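Local coordinates for protein sesquisabinene B synthase 2 (Santalum album, PDB 6A2A) that probably converts farnesyl diphosphate into the sesquiterpene sesquisabinene B, as a terpene synthase that uses magnesium or manganese ions, at residues Leu79-Phe84 against Val106-Tyr111; Asn421-Ser426 against Arg450-Leu455; Cys456-Asp461 against Gly498-Trp503. One frame throughout, in Å; residues are numbered along the deposited sequence.

Contact 1: Leu79-Phe84 against Val106-Tyr111; sequences LTKLEF and VMVSKY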
ATOM      1  N   LEU A  79     -36.075  -1.186 -34.936  1.00 33.54           N
ATOM      2  CA  LEU A  79     -34.723  -0.841 -35.418  1.00 32.57           C
ATOM      3  C   LEU A  79     -34.170   0.310 -34.581  1.00 31.49           C
ATOM      4  O   LEU A  79     -32.978   0.321 -34.224  1.00 32.20           O
ATOM      5  CB  LEU A  79     -34.763  -0.495 -36.900  1.00 34.26           C
ATOM      6  CG  LEU A  79     -33.409  -0.118 -37.494  1.00 34.73           C
ATOM      7  CD1 LEU A  79     -32.418  -1.268 -37.349  1.00 33.15           C
ATOM      8  CD2 LEU A  79     -33.566   0.286 -38.949  1.00 33.06           C
ATOM      9  N   THR A  80     -35.024   1.280 -34.255  1.00 30.16           N
ATOM     10  CA  THR A  80     -34.607   2.457 -33.545  1.00 28.50           C
ATOM     11  C   THR A  80     -34.159   2.032 -32.141  1.00 32.30           C
ATOM     12  O   THR A  80     -33.192   2.533 -31.633  1.00 26.91           O
ATOM     13  CB  THR A  80     -35.741   3.503 -33.516  1.00 31.16           C
ATOM     14  OG1 THR A  80     -36.024   3.828 -34.889  1.00 26.34           O
ATOM     15  CG2 THR A  80     -35.366   4.743 -32.752  1.00 29.48           C
ATOM     16  N   LYS A  81     -34.866   1.087 -31.523  1.00 28.13           N
ATOM     17  CA  LYS A  81     -34.473   0.629 -30.206  1.00 29.08           C
ATOM     18  C   LYS A  81     -33.128  -0.118 -30.307  1.00 25.20           C
ATOM     19  O   LYS A  81     -32.302   0.070 -29.442  1.00 29.11           O
ATOM     20  CB  LYS A  81     -35.576  -0.255 -29.600  1.00 31.22           C
ATOM     21  CG  LYS A  81     -35.315  -0.785 -28.190  1.00 30.90           C
ATOM     22  CD  LYS A  81     -34.969   0.274 -27.135  1.00 35.85           C
ATOM     23  CE  LYS A  81     -36.069   1.270 -26.820  1.00 39.87           C
ATOM     24  NZ  LYS A  81     -37.138   0.672 -26.000  1.00 39.93           N
ATOM     25  N   LEU A  82     -32.910  -0.921 -31.325  1.00 26.97           N
ATOM     26  CA  LEU A  82     -31.593  -1.646 -31.402  1.00 28.80           C
ATOM     27  C   LEU A  82     -30.480  -0.604 -31.567  1.00 30.76           C
ATOM     28  O   LEU A  82     -29.410  -0.711 -30.998  1.00 26.60           O
ATOM     29  CB  LEU A  82     -31.569  -2.615 -32.568  1.00 26.05           C
ATOM     30  CG  LEU A  82     -32.403  -3.894 -32.442  1.00 28.22           C
ATOM     31  CD1 LEU A  82     -32.191  -4.756 -33.632  1.00 26.03           C
ATOM     32  CD2 LEU A  82     -32.113  -4.693 -31.179  1.00 31.39           C
ATOM     33  N   GLU A  83     -30.734   0.416 -32.381  1.00 25.69           N
ATOM     34  CA  GLU A  83     -29.739   1.421 -32.623  1.00 27.20           C
ATOM     35  C   GLU A  83     -29.433   2.157 -31.319  1.00 27.24           C
ATOM     36  O   GLU A  83     -28.251   2.449 -31.045  1.00 27.49           O
ATOM     37  CB  GLU A  83     -30.197   2.358 -33.768  1.00 25.40           C
ATOM     38  CG  GLU A  83     -30.039   1.783 -35.130  1.00 25.68           C
ATOM     39  CD  GLU A  83     -30.721   2.608 -36.229  1.00 29.41           C
ATOM     40  OE1 GLU A  83     -31.485   3.540 -35.861  1.00 34.74           O
ATOM     41  OE2 GLU A  83     -30.499   2.324 -37.408  1.00 31.04           O
ATOM     42  N   PHE A  84     -30.425   2.416 -30.455  1.00 22.75           N
ATOM     43  CA  PHE A  84     -30.230   3.134 -29.277  1.00 25.89           C
ATOM     44  C   PHE A  84     -29.404   2.301 -28.278  1.00 26.28           C
ATOM     45  O   PHE A  84     -28.471   2.844 -27.660  1.00 26.34           O
ATOM     46  CB  PHE A  84     -31.574   3.484 -28.644  1.00 26.14           C
ATOM     47  CG  PHE A  84     -31.511   4.499 -27.549  1.00 27.80           C
ATOM     48  CD1 PHE A  84     -31.377   5.841 -27.843  1.00 27.62           C
ATOM     49  CD2 PHE A  84     -31.588   4.127 -26.215  1.00 26.53           C
ATOM     50  CE1 PHE A  84     -31.306   6.785 -26.841  1.00 26.97           C
ATOM     51  CE2 PHE A  84     -31.514   5.081 -25.216  1.00 31.25           C
ATOM     52  CZ  PHE A  84     -31.382   6.413 -25.532  1.00 29.74           C
ATOM     53  N   VAL A 106     -34.602  -8.565 -25.615  1.00 31.82           N
ATOM     54  CA  VAL A 106     -35.588  -9.675 -25.560  1.00 32.13           C
ATOM     55  C   VAL A 106     -36.895  -9.233 -26.254  1.00 29.00           C
ATOM     56  O   VAL A 106     -37.381  -9.916 -27.163  1.00 34.23           O
ATOM     57  CB  VAL A 106     -35.845 -10.106 -24.103  1.00 36.79           C
ATOM     58  CG1 VAL A 106     -37.029 -11.059 -24.005  1.00 37.45           C
ATOM     59  CG2 VAL A 106     -34.610 -10.744 -23.470  1.00 38.58           C
ATOM     60  N   MET A 107     -37.414  -8.112 -25.820  1.00 34.29           N
ATOM     61  CA  MET A 107     -38.597  -7.427 -26.484  1.00 39.19           C
ATOM     62  C   MET A 107     -38.432  -7.417 -28.005  1.00 38.09           C
ATOM     63  O   MET A 107     -39.282  -7.949 -28.756  1.00 36.65           O
ATOM     64  CB  MET A 107     -38.736  -5.982 -26.002  1.00 49.30           C
ATOM     65  CG  MET A 107     -39.604  -5.805 -24.759  1.00 59.09           C
ATOM     66  SD  MET A 107     -41.315  -5.341 -25.141  1.00 76.14           S
ATOM     67  CE  MET A 107     -42.208  -6.451 -24.049  1.00 71.67           C
ATOM     68  N   VAL A 108     -37.316  -6.876 -28.517  1.00 33.90           N
ATOM     69  CA  VAL A 108     -37.126  -6.882 -29.939  1.00 31.30           C
ATOM     70  C   VAL A 108     -37.124  -8.331 -30.451  1.00 36.42           C
ATOM     71  O   VAL A 108     -37.586  -8.585 -31.590  1.00 34.94           O
ATOM     72  CB  VAL A 108     -35.867  -6.093 -30.380  1.00 30.95           C
ATOM     73  CG1 VAL A 108     -35.595  -6.216 -31.852  1.00 32.73           C
ATOM     74  CG2 VAL A 108     -35.966  -4.634 -30.006  1.00 32.53           C
ATOM     75  N   SER A 109     -36.631  -9.318 -29.674  1.00 32.83           N
ATOM     76  CA  SER A 109     -36.586 -10.656 -30.268  1.00 32.17           C
ATOM     77  C   SER A 109     -38.025 -11.207 -30.388  1.00 34.11           C
ATOM     78  O   SER A 109     -38.245 -12.103 -31.174  1.00 35.77           O
ATOM     79  CB  SER A 109     -35.672 -11.620 -29.517  1.00 34.30           C
ATOM     80  OG  SER A 109     -36.254 -12.005 -28.292  1.00 32.28           O
ATOM     81  N   LYS A 110     -38.949 -10.630 -29.644  1.00 36.30           N
ATOM     82  CA  LYS A 110     -40.375 -11.080 -29.545  1.00 41.91           C
ATOM     83  C   LYS A 110     -41.304 -10.258 -30.460  1.00 49.55           C
ATOM     84  O   LYS A 110     -42.490 -10.575 -30.587  1.00 44.86           O
ATOM     85  CB  LYS A 110     -40.861 -10.923 -28.098  1.00 46.34           C
ATOM     86  CG  LYS A 110     -40.299 -11.911 -27.080  1.00 50.79           C
ATOM     87  CD  LYS A 110     -39.738 -13.170 -27.702  1.00 53.21           C
ATOM     88  CE  LYS A 110     -40.141 -14.443 -26.986  1.00 64.93           C
ATOM     89  NZ  LYS A 110     -39.129 -14.872 -25.991  1.00 66.35           N
ATOM     90  N   TYR A 111     -40.818  -9.160 -31.038  1.00 46.88           N
ATOM     91  CA  TYR A 111     -41.601  -8.374 -32.001  1.00 42.63           C
ATOM     92  C   TYR A 111     -42.025  -9.292 -33.144  1.00 41.30           C
ATOM     93  O   TYR A 111     -41.204  -9.916 -33.795  1.00 35.44           O
ATOM     94  CB  TYR A 111     -40.757  -7.209 -32.514  1.00 42.51           C
ATOM     95  CG  TYR A 111     -41.516  -6.136 -33.238  1.00 38.21           C
ATOM     96  CD1 TYR A 111     -41.731  -6.213 -34.601  1.00 39.36           C
ATOM     97  CD2 TYR A 111     -41.959  -5.010 -32.567  1.00 34.34           C
ATOM     98  CE1 TYR A 111     -42.419  -5.217 -35.273  1.00 37.62           C
ATOM     99  CE2 TYR A 111     -42.636  -4.005 -33.227  1.00 37.70           C
ATOM    100  CZ  TYR A 111     -42.865  -4.101 -34.586  1.00 39.28           C
ATOM    101  OH  TYR A 111     -43.535  -3.083 -35.224  1.00 39.24           O
TER
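L82 and V108 meet with their branched ends, and this pair carries most of the contact between two successive helices, 78-90 and 98-110, of the helical N-terminal domain. CD2 of L82 sits over the fork of V108, 3.9 Å from V108 CG1 and 4.0 Å from V108 CG2, so that one methyl touches both branches while the two side chains cross obliquely. L82 CG and CD1 also come within reach of V108 CG1. The isopropyl group of V108 has CG1 anti to its backbone N (chi1 174°) and CG2 anti to the carbonyl carbon, which spreads both methyls before the leucine. A lighter touch comes from K81, whose CG lies 4.3 Å from V108 CG2.

Beyond that carbon K81 leaves the contact. Its chain coils tightly, and NZ donates to the backbone oxygens of I72 and Q74 where helix 55-73 ends. W116 packs on both L82 and V108, and M131 of helix 121-133 adds to the cover of V108. On the other segment, S109 OG bonds back to V106 O at 2.6 Å, in the carbonyl plane and on a lone pair, so this hydroxyl is satisfied within its own helix.

Cutting L82 back to an alanine takes away CG and both methyls, and is likely to leave the V108 fork uncovered and a gap beside W116.

What joins these helices directly is therefore dispersion between buried aliphatic groups, with the lysine's NZ taken up by backbone oxygens at the end of helix 55-73 and just past it.

Contact 2: Asn421-Ser426 against Arg450-Leu455; sequences NLLVTS and RASCIL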
ATOM      1  N   ASN A 421      -1.588 -16.830 -16.249  1.00 15.18           N
ATOM      2  CA  ASN A 421      -1.321 -16.190 -14.949  1.00 16.06           C
ATOM      3  C   ASN A 421      -2.383 -15.128 -14.630  1.00 15.09           C
ATOM      4  O   ASN A 421      -3.113 -15.215 -13.623  1.00 15.64           O
ATOM      5  CB  ASN A 421       0.081 -15.587 -14.971  1.00 15.41           C
ATOM      6  CG  ASN A 421       0.527 -15.007 -13.647  1.00 17.81           C
ATOM      7  OD1 ASN A 421      -0.300 -14.717 -12.771  1.00 16.79           O
ATOM      8  ND2 ASN A 421       1.847 -14.860 -13.526  1.00 18.84           N
ATOM      9  N   LEU A 422      -2.567 -14.173 -15.555  1.00 16.07           N
ATOM     10  CA  LEU A 422      -3.497 -13.078 -15.306  1.00 16.59           C
ATOM     11  C   LEU A 422      -4.929 -13.598 -15.202  1.00 16.52           C
ATOM     12  O   LEU A 422      -5.667 -13.128 -14.346  1.00 17.29           O
ATOM     13  CB  LEU A 422      -3.361 -12.042 -16.425  1.00 16.86           C
ATOM     14  CG  LEU A 422      -2.086 -11.210 -16.341  1.00 16.07           C
ATOM     15  CD1 LEU A 422      -1.824 -10.476 -17.634  1.00 19.66           C
ATOM     16  CD2 LEU A 422      -2.153 -10.257 -15.178  1.00 17.88           C
ATOM     17  N   LEU A 423      -5.322 -14.533 -16.062  1.00 15.72           N
ATOM     18  CA  LEU A 423      -6.726 -15.020 -16.056  1.00 16.72           C
ATOM     19  C   LEU A 423      -7.044 -15.912 -14.851  1.00 17.84           C
ATOM     20  O   LEU A 423      -8.086 -15.754 -14.200  1.00 16.12           O
ATOM     21  CB  LEU A 423      -7.065 -15.726 -17.375  1.00 17.59           C
ATOM     22  CG  LEU A 423      -7.296 -14.792 -18.567  1.00 16.53           C
ATOM     23  CD1 LEU A 423      -7.405 -15.636 -19.806  1.00 16.86           C
ATOM     24  CD2 LEU A 423      -8.511 -13.920 -18.423  1.00 16.93           C
ATOM     25  N   VAL A 424      -6.179 -16.876 -14.547  1.00 16.26           N
ATOM     26  CA  VAL A 424      -6.386 -17.701 -13.380  1.00 16.85           C
ATOM     27  C   VAL A 424      -6.411 -16.836 -12.131  1.00 17.35           C
ATOM     28  O   VAL A 424      -7.278 -17.040 -11.250  1.00 16.69           O
ATOM     29  CB  VAL A 424      -5.330 -18.798 -13.282  1.00 18.64           C
ATOM     30  CG1 VAL A 424      -5.368 -19.497 -11.940  1.00 19.48           C
ATOM     31  CG2 VAL A 424      -5.431 -19.759 -14.455  1.00 20.73           C
ATOM     32  N   THR A 425      -5.533 -15.835 -12.053  1.00 16.18           N
ATOM     33  CA  THR A 425      -5.572 -14.923 -10.919  1.00 16.30           C
ATOM     34  C   THR A 425      -6.926 -14.205 -10.860  1.00 16.87           C
ATOM     35  O   THR A 425      -7.525 -14.112  -9.809  1.00 17.33           O
ATOM     36  CB  THR A 425      -4.404 -13.938 -10.941  1.00 17.30           C
ATOM     37  OG1 THR A 425      -3.182 -14.698 -10.912  1.00 16.67           O
ATOM     38  CG2 THR A 425      -4.447 -12.990  -9.761  1.00 18.19           C
ATOM     39  N   SER A 426      -7.409 -13.698 -11.991  1.00 16.36           N
ATOM     40  CA  SER A 426      -8.684 -13.007 -12.034  1.00 16.97           C
ATOM     41  C   SER A 426      -9.833 -13.907 -11.541  1.00 18.03           C
ATOM     42  O   SER A 426     -10.766 -13.400 -10.909  1.00 17.80           O
ATOM     43  CB  SER A 426      -8.938 -12.441 -13.390  1.00 16.04           C
ATOM     44  OG  SER A 426      -9.428 -13.380 -14.354  1.00 16.18           O
ATOM     45  N   ARG A 450      -8.177 -21.451 -23.201  1.00 19.67           N
ATOM     46  CA  ARG A 450      -7.079 -21.752 -24.141  1.00 19.24           C
ATOM     47  C   ARG A 450      -7.173 -20.807 -25.349  1.00 17.96           C
ATOM     48  O   ARG A 450      -6.180 -20.308 -25.747  1.00 16.31           O
ATOM     49  CB  ARG A 450      -7.169 -23.206 -24.593  1.00 21.00           C
ATOM     50  CG  ARG A 450      -5.934 -23.724 -25.303  1.00 23.25           C
ATOM     51  CD  ARG A 450      -6.148 -25.091 -25.917  1.00 29.07           C
ATOM     52  NE  ARG A 450      -4.931 -25.654 -26.446  1.00 30.42           N
ATOM     53  CZ  ARG A 450      -4.800 -26.340 -27.571  1.00 32.49           C
ATOM     54  NH1 ARG A 450      -3.588 -26.663 -27.970  1.00 34.34           N
ATOM     55  NH2 ARG A 450      -5.843 -26.718 -28.289  1.00 27.86           N
ATOM     56  N   ALA A 451      -8.362 -20.634 -25.877  1.00 18.32           N
ATOM     57  CA  ALA A 451      -8.592 -19.752 -27.038  1.00 18.02           C
ATOM     58  C   ALA A 451      -8.119 -18.331 -26.701  1.00 17.80           C
ATOM     59  O   ALA A 451      -7.399 -17.750 -27.477  1.00 19.07           O
ATOM     60  CB  ALA A 451     -10.051 -19.793 -27.407  1.00 18.97           C
ATOM     61  N   SER A 452      -8.520 -17.828 -25.565  1.00 17.86           N
ATOM     62  CA  SER A 452      -8.128 -16.472 -25.117  1.00 18.34           C
ATOM     63  C   SER A 452      -6.605 -16.360 -25.013  1.00 19.22           C
ATOM     64  O   SER A 452      -6.062 -15.447 -25.567  1.00 15.66           O
ATOM     65  CB  SER A 452      -8.790 -16.126 -23.829  1.00 17.55           C
ATOM     66  OG  SER A 452      -8.399 -14.868 -23.371  1.00 17.98           O
ATOM     67  N   CYS A 453      -5.949 -17.285 -24.348  1.00 18.62           N
ATOM     68  CA  CYS A 453      -4.476 -17.178 -24.212  1.00 17.12           C
ATOM     69  C   CYS A 453      -3.803 -17.314 -25.580  1.00 16.20           C
ATOM     70  O   CYS A 453      -2.895 -16.590 -25.820  1.00 17.14           O
ATOM     71  CB  CYS A 453      -3.941 -18.213 -23.233  1.00 17.64           C
ATOM     72  SG  CYS A 453      -4.694 -18.031 -21.600  1.00 20.58           S
ATOM     73  N   ILE A 454      -4.226 -18.233 -26.413  1.00 16.64           N
ATOM     74  CA  ILE A 454      -3.574 -18.339 -27.741  1.00 17.66           C
ATOM     75  C   ILE A 454      -3.809 -17.030 -28.504  1.00 16.13           C
ATOM     76  O   ILE A 454      -2.877 -16.540 -29.088  1.00 15.17           O
ATOM     77  CB  ILE A 454      -4.074 -19.567 -28.521  1.00 20.76           C
ATOM     78  CG1 ILE A 454      -3.643 -20.853 -27.827  1.00 22.89           C
ATOM     79  CG2 ILE A 454      -3.556 -19.522 -29.938  1.00 23.40           C
ATOM     80  CD1 ILE A 454      -4.108 -22.102 -28.511  1.00 25.66           C
ATOM     81  N   LEU A 455      -5.027 -16.525 -28.473  1.00 15.51           N
ATOM     82  CA  LEU A 455      -5.304 -15.247 -29.169  1.00 18.03           C
ATOM     83  C   LEU A 455      -4.357 -14.138 -28.704  1.00 17.22           C
ATOM     84  O   LEU A 455      -3.743 -13.432 -29.543  1.00 15.56           O
ATOM     85  CB  LEU A 455      -6.774 -14.869 -28.952  1.00 17.02           C
ATOM     86  CG  LEU A 455      -7.732 -15.560 -29.920  1.00 18.41           C
ATOM     87  CD1 LEU A 455      -9.155 -15.468 -29.415  1.00 18.17           C
ATOM     88  CD2 LEU A 455      -7.594 -14.954 -31.316  1.00 20.44           C
TER
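The two helical segments face each other across L423 and C453, the residues with the nearest CA atoms at 8.7 Å, a spacing that lets one long side chain bridge the gap to two short ones. That side chain is L423. Its CG stands beside the backbone N and anti to the carbonyl carbon (chi1 -76°), and its CD1 methyl does all the close touching: it lies 3.8 Å from S452 OG and 4.0 Å from C453 SG.

The two small residues offer their heteroatoms in different ways. S452 OG is anti to its backbone N, whereas C453 SG is anti to its carbonyl carbon, and these different rotamers bring oxygen and sulfur to the same methyl. The serine hydroxyl is not left to the leucine: it bonds to the carbonyl oxygen of T525 on helix 521-535, where V528 and V529 also pack on S452.

Segment 421-426 satisfies its own hydroxyls along its backbone. T425 OG1 reaches N421 O at 2.8 Å, 37° out of the carbonyl plane, while T425 N approaches the same oxygen from the opposite face. S426 OG bonds L423 O at 2.7 Å, tilted 17° from the plane. N421 ND2 is held by Q387 OE1 of helix 377-400. At the start of the partner segment, R450 forms a salt bridge with D411, and I454 CD1 lies over one guanidinium face near its rim.

The C453 side chain is about 11 Å from that of N460, a magnesium ligand, so this packing lies near the metal site without belonging to it. Between residues 421-426 and 450-455, helices 419-430 and 447-462 touch through one methyl against sulfur and an already bonded oxygen; the hydroxyls of 421-426 turn to their own backbone, while S452 and R450 bond to other parts of the domain.

Contact 3: Cys456-Asp461 against Gly498-Trp503; sequences CRIIND and GLVRMW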
ATOM      1  N   CYS A 456      -4.187 -13.972 -27.390  1.00 16.64           N
ATOM      2  CA  CYS A 456      -3.348 -12.886 -26.887  1.00 16.88           C
ATOM      3  C   CYS A 456      -1.914 -13.023 -27.426  1.00 18.99           C
ATOM      4  O   CYS A 456      -1.265 -12.028 -27.839  1.00 17.76           O
ATOM      5  CB  CYS A 456      -3.381 -12.857 -25.359  1.00 16.81           C
ATOM      6  SG  CYS A 456      -4.973 -12.330 -24.684  1.00 17.98           S
ATOM      7  N   ARG A 457      -1.412 -14.275 -27.446  1.00 18.03           N
ATOM      8  CA  ARG A 457      -0.090 -14.566 -27.962  1.00 17.28           C
ATOM      9  C   ARG A 457       0.005 -14.290 -29.465  1.00 17.20           C
ATOM     10  O   ARG A 457       0.892 -13.536 -29.887  1.00 17.90           O
ATOM     11  CB  ARG A 457       0.321 -16.010 -27.657  1.00 18.27           C
ATOM     12  CG  ARG A 457       1.558 -16.476 -28.396  1.00 16.25           C
ATOM     13  CD  ARG A 457       2.816 -15.683 -28.352  1.00 17.58           C
ATOM     14  NE  ARG A 457       3.356 -15.501 -27.002  1.00 18.24           N
ATOM     15  CZ  ARG A 457       4.311 -14.671 -26.656  1.00 20.02           C
ATOM     16  NH1 ARG A 457       4.746 -13.738 -27.495  1.00 20.40           N
ATOM     17  NH2 ARG A 457       4.772 -14.713 -25.406  1.00 19.01           N
ATOM     18  N   ILE A 458      -0.895 -14.795 -30.267  1.00 18.06           N
ATOM     19  CA  ILE A 458      -0.772 -14.604 -31.699  1.00 18.75           C
ATOM     20  C   ILE A 458      -0.974 -13.132 -32.070  1.00 20.25           C
ATOM     21  O   ILE A 458      -0.253 -12.588 -32.965  1.00 18.89           O
ATOM     22  CB  ILE A 458      -1.741 -15.515 -32.454  1.00 22.50           C
ATOM     23  CG1 ILE A 458      -1.252 -16.961 -32.369  1.00 23.23           C
ATOM     24  CG2 ILE A 458      -1.884 -15.020 -33.874  1.00 28.32           C
ATOM     25  CD1 ILE A 458      -2.218 -17.946 -33.007  1.00 31.98           C
ATOM     26  N   ILE A 459      -1.881 -12.464 -31.389  1.00 18.80           N
ATOM     27  CA  ILE A 459      -2.121 -11.060 -31.656  1.00 19.22           C
ATOM     28  C   ILE A 459      -0.856 -10.231 -31.370  1.00 19.42           C
ATOM     29  O   ILE A 459      -0.465  -9.427 -32.144  1.00 19.19           O
ATOM     30  CB  ILE A 459      -3.336 -10.527 -30.897  1.00 19.49           C
ATOM     31  CG1 ILE A 459      -4.587 -11.211 -31.407  1.00 19.46           C
ATOM     32  CG2 ILE A 459      -3.423  -9.033 -31.064  1.00 21.55           C
ATOM     33  CD1 ILE A 459      -5.795 -11.132 -30.523  1.00 19.72           C
ATOM     34  N   ASN A 460      -0.242 -10.471 -30.229  1.00 18.64           N
ATOM     35  CA  ASN A 460       0.993  -9.810 -29.875  1.00 21.06           C
ATOM     36  C   ASN A 460       2.042 -10.058 -30.962  1.00 22.14           C
ATOM     37  O   ASN A 460       2.657  -9.158 -31.407  1.00 21.39           O
ATOM     38  CB  ASN A 460       1.495 -10.285 -28.527  1.00 23.09           C
ATOM     39  CG  ASN A 460       2.684  -9.502 -28.014  1.00 28.37           C
ATOM     40  OD1 ASN A 460       3.702  -9.488 -28.586  1.00 39.50           O
ATOM     41  ND2 ASN A 460       2.527  -8.906 -26.888  1.00 26.48           N
ATOM     42  N   ASP A 461       2.193 -11.302 -31.396  1.00 20.71           N
ATOM     43  CA  ASP A 461       3.178 -11.632 -32.410  1.00 20.86           C
ATOM     44  C   ASP A 461       2.931 -10.930 -33.763  1.00 22.44           C
ATOM     45  O   ASP A 461       3.830 -10.611 -34.458  1.00 25.98           O
ATOM     46  CB  ASP A 461       3.296 -13.142 -32.612  1.00 20.59           C
ATOM     47  CG  ASP A 461       3.961 -13.872 -31.439  1.00 18.99           C
ATOM     48  OD1 ASP A 461       4.231 -13.274 -30.422  1.00 19.77           O
ATOM     49  OD2 ASP A 461       4.174 -15.057 -31.576  1.00 19.84           O
ATOM     50  N   GLY A 498      -5.619 -15.866 -40.076  1.00 23.77           N
ATOM     51  CA  GLY A 498      -6.671 -16.779 -40.134  1.00 23.46           C
ATOM     52  C   GLY A 498      -6.878 -17.515 -38.831  1.00 23.39           C
ATOM     53  O   GLY A 498      -8.011 -17.873 -38.458  1.00 24.69           O
ATOM     54  N   LEU A 499      -5.784 -17.759 -38.117  1.00 25.71           N
ATOM     55  CA  LEU A 499      -5.929 -18.400 -36.841  1.00 22.59           C
ATOM     56  C   LEU A 499      -6.635 -17.485 -35.855  1.00 20.69           C
ATOM     57  O   LEU A 499      -7.370 -17.987 -34.981  1.00 22.30           O
ATOM     58  CB  LEU A 499      -4.552 -18.793 -36.316  1.00 23.87           C
ATOM     59  CG  LEU A 499      -3.874 -19.933 -37.058  1.00 26.86           C
ATOM     60  CD1 LEU A 499      -2.539 -20.268 -36.394  1.00 27.16           C
ATOM     61  CD2 LEU A 499      -4.768 -21.165 -37.129  1.00 26.97           C
ATOM     62  N   VAL A 500      -6.368 -16.185 -35.926  1.00 19.17           N
ATOM     63  CA  VAL A 500      -7.047 -15.255 -35.045  1.00 19.31           C
ATOM     64  C   VAL A 500      -8.547 -15.356 -35.289  1.00 20.33           C
ATOM     65  O   VAL A 500      -9.336 -15.363 -34.354  1.00 18.50           O
ATOM     66  CB  VAL A 500      -6.537 -13.841 -35.270  1.00 18.76           C
ATOM     67  CG1 VAL A 500      -7.437 -12.798 -34.658  1.00 19.24           C
ATOM     68  CG2 VAL A 500      -5.094 -13.733 -34.809  1.00 19.10           C
ATOM     69  N   ARG A 501      -8.943 -15.373 -36.587  1.00 20.00           N
ATOM     70  CA  ARG A 501     -10.385 -15.413 -36.859  1.00 20.65           C
ATOM     71  C   ARG A 501     -11.004 -16.725 -36.364  1.00 20.17           C
ATOM     72  O   ARG A 501     -12.072 -16.726 -35.763  1.00 22.42           O
ATOM     73  CB  ARG A 501     -10.678 -15.219 -38.349  1.00 23.04           C
ATOM     74  CG  ARG A 501     -10.287 -13.825 -38.820  1.00 26.70           C
ATOM     75  CD  ARG A 501     -10.768 -13.501 -40.245  1.00 30.09           C
ATOM     76  NE  ARG A 501     -10.211 -14.433 -41.183  1.00 31.70           N
ATOM     77  CZ  ARG A 501      -9.067 -14.254 -41.847  1.00 31.15           C
ATOM     78  NH1 ARG A 501      -8.350 -13.160 -41.686  1.00 29.30           N
ATOM     79  NH2 ARG A 501      -8.650 -15.177 -42.694  1.00 36.51           N
ATOM     80  N   MET A 502     -10.285 -17.817 -36.566  1.00 22.05           N
ATOM     81  CA  MET A 502     -10.756 -19.149 -36.089  1.00 22.40           C
ATOM     82  C   MET A 502     -10.949 -19.166 -34.568  1.00 18.98           C
ATOM     83  O   MET A 502     -11.942 -19.639 -34.055  1.00 20.39           O
ATOM     84  CB  MET A 502      -9.743 -20.221 -36.505  1.00 22.44           C
ATOM     85  CG  MET A 502     -10.124 -21.630 -36.051  1.00 26.01           C
ATOM     86  SD  MET A 502      -9.508 -22.169 -34.415  1.00 31.91           S
ATOM     87  CE  MET A 502      -7.759 -22.095 -34.763  1.00 27.52           C
ATOM     88  N   TRP A 503      -9.947 -18.734 -33.803  1.00 21.72           N
ATOM     89  CA  TRP A 503     -10.068 -18.822 -32.338  1.00 18.52           C
ATOM     90  C   TRP A 503     -11.140 -17.872 -31.819  1.00 20.17           C
ATOM     91  O   TRP A 503     -11.830 -18.188 -30.881  1.00 18.95           O
ATOM     92  CB  TRP A 503      -8.708 -18.584 -31.681  1.00 19.67           C
ATOM     93  CG  TRP A 503      -7.743 -19.723 -31.728  1.00 19.26           C
ATOM     94  CD1 TRP A 503      -6.558 -19.788 -32.389  1.00 20.20           C
ATOM     95  CD2 TRP A 503      -7.892 -20.983 -31.055  1.00 17.58           C
ATOM     96  NE1 TRP A 503      -5.965 -21.024 -32.211  1.00 22.81           N
ATOM     97  CE2 TRP A 503      -6.761 -21.761 -31.388  1.00 19.50           C
ATOM     98  CE3 TRP A 503      -8.896 -21.533 -30.266  1.00 20.54           C
ATOM     99  CZ2 TRP A 503      -6.599 -23.053 -30.908  1.00 20.37           C
ATOM    100  CZ3 TRP A 503      -8.756 -22.838 -29.842  1.00 22.43           C
ATOM    101  CH2 TRP A 503      -7.606 -23.543 -30.119  1.00 20.22           C
TER
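Helix 447-462 carries N460, a magnesium ligand of this enzyme, although no ion is bound to this chain in the model; it opens the NSE/DTE metal-binding motif of class I terpene synthases, and two residues before it I458 packs against V500 and L499 of helix 489-510. The segments run nearly antiparallel, at 152°, with axes 10.0 Å apart.

I458 puts each of its branches to use. CG2, anti to the backbone N (chi1 -72° sets CG1 beside that N), meets V500 CG2 at 3.6 Å, the two side chains sliding past each other in opposite directions. CD1, at the end of the other branch, reaches L499 CD1 and L499 CB, both at 4.1 Å, and there the side chains cross at about a right angle. V500 CG2 is shared: I459 CG1 also approaches it, at 4.3 Å. Around this patch, L410 and L406 of helix 406-416 cover I458 and L499 respectively, and V529 and H533 of helix 521-535 pack on I459.

Charges are gathered on a different side of the helix. One turn apart, R457 NH1 and D461 OD1 form a salt bridge at 3.0 Å. The aspartate uses its syn lone pair, and its oxygen lies at the edge of the guanidinium, only 5° out of that plane. The other oxygen, D461 OD2, bonds the hydroxyls of S477 and Y409, while R457 NE donates to A413 O, so both groups are fixed in rotation by several partners.

The segment that presents N460 is consequently held by unlike means: aliphatic contacts toward helix 489-510, and a buried ion pair with fixed orientation toward helix 406-416.

Overall arrangement
Contact 1 comes first along the chain and stands apart in the N-terminal domain, its centre 34 Å from that of contact 2 and 33 Å from that of contact 3. Contacts 2 and 3 follow one after the other inside the metal-binding domain, with centres 13 Å apart, and share helix 447-462: residues 450-455 face helix 419-430, and residues 456-461 face helix 489-510. They also touch directly, through W503 against A451, I454 and L455; A451 CB is 3.5 Å from W503 CE3. One helix, packed on both these neighbours, thus leads to the metal ligand N460, while contact 1 joins helices away from the metal-binding residues.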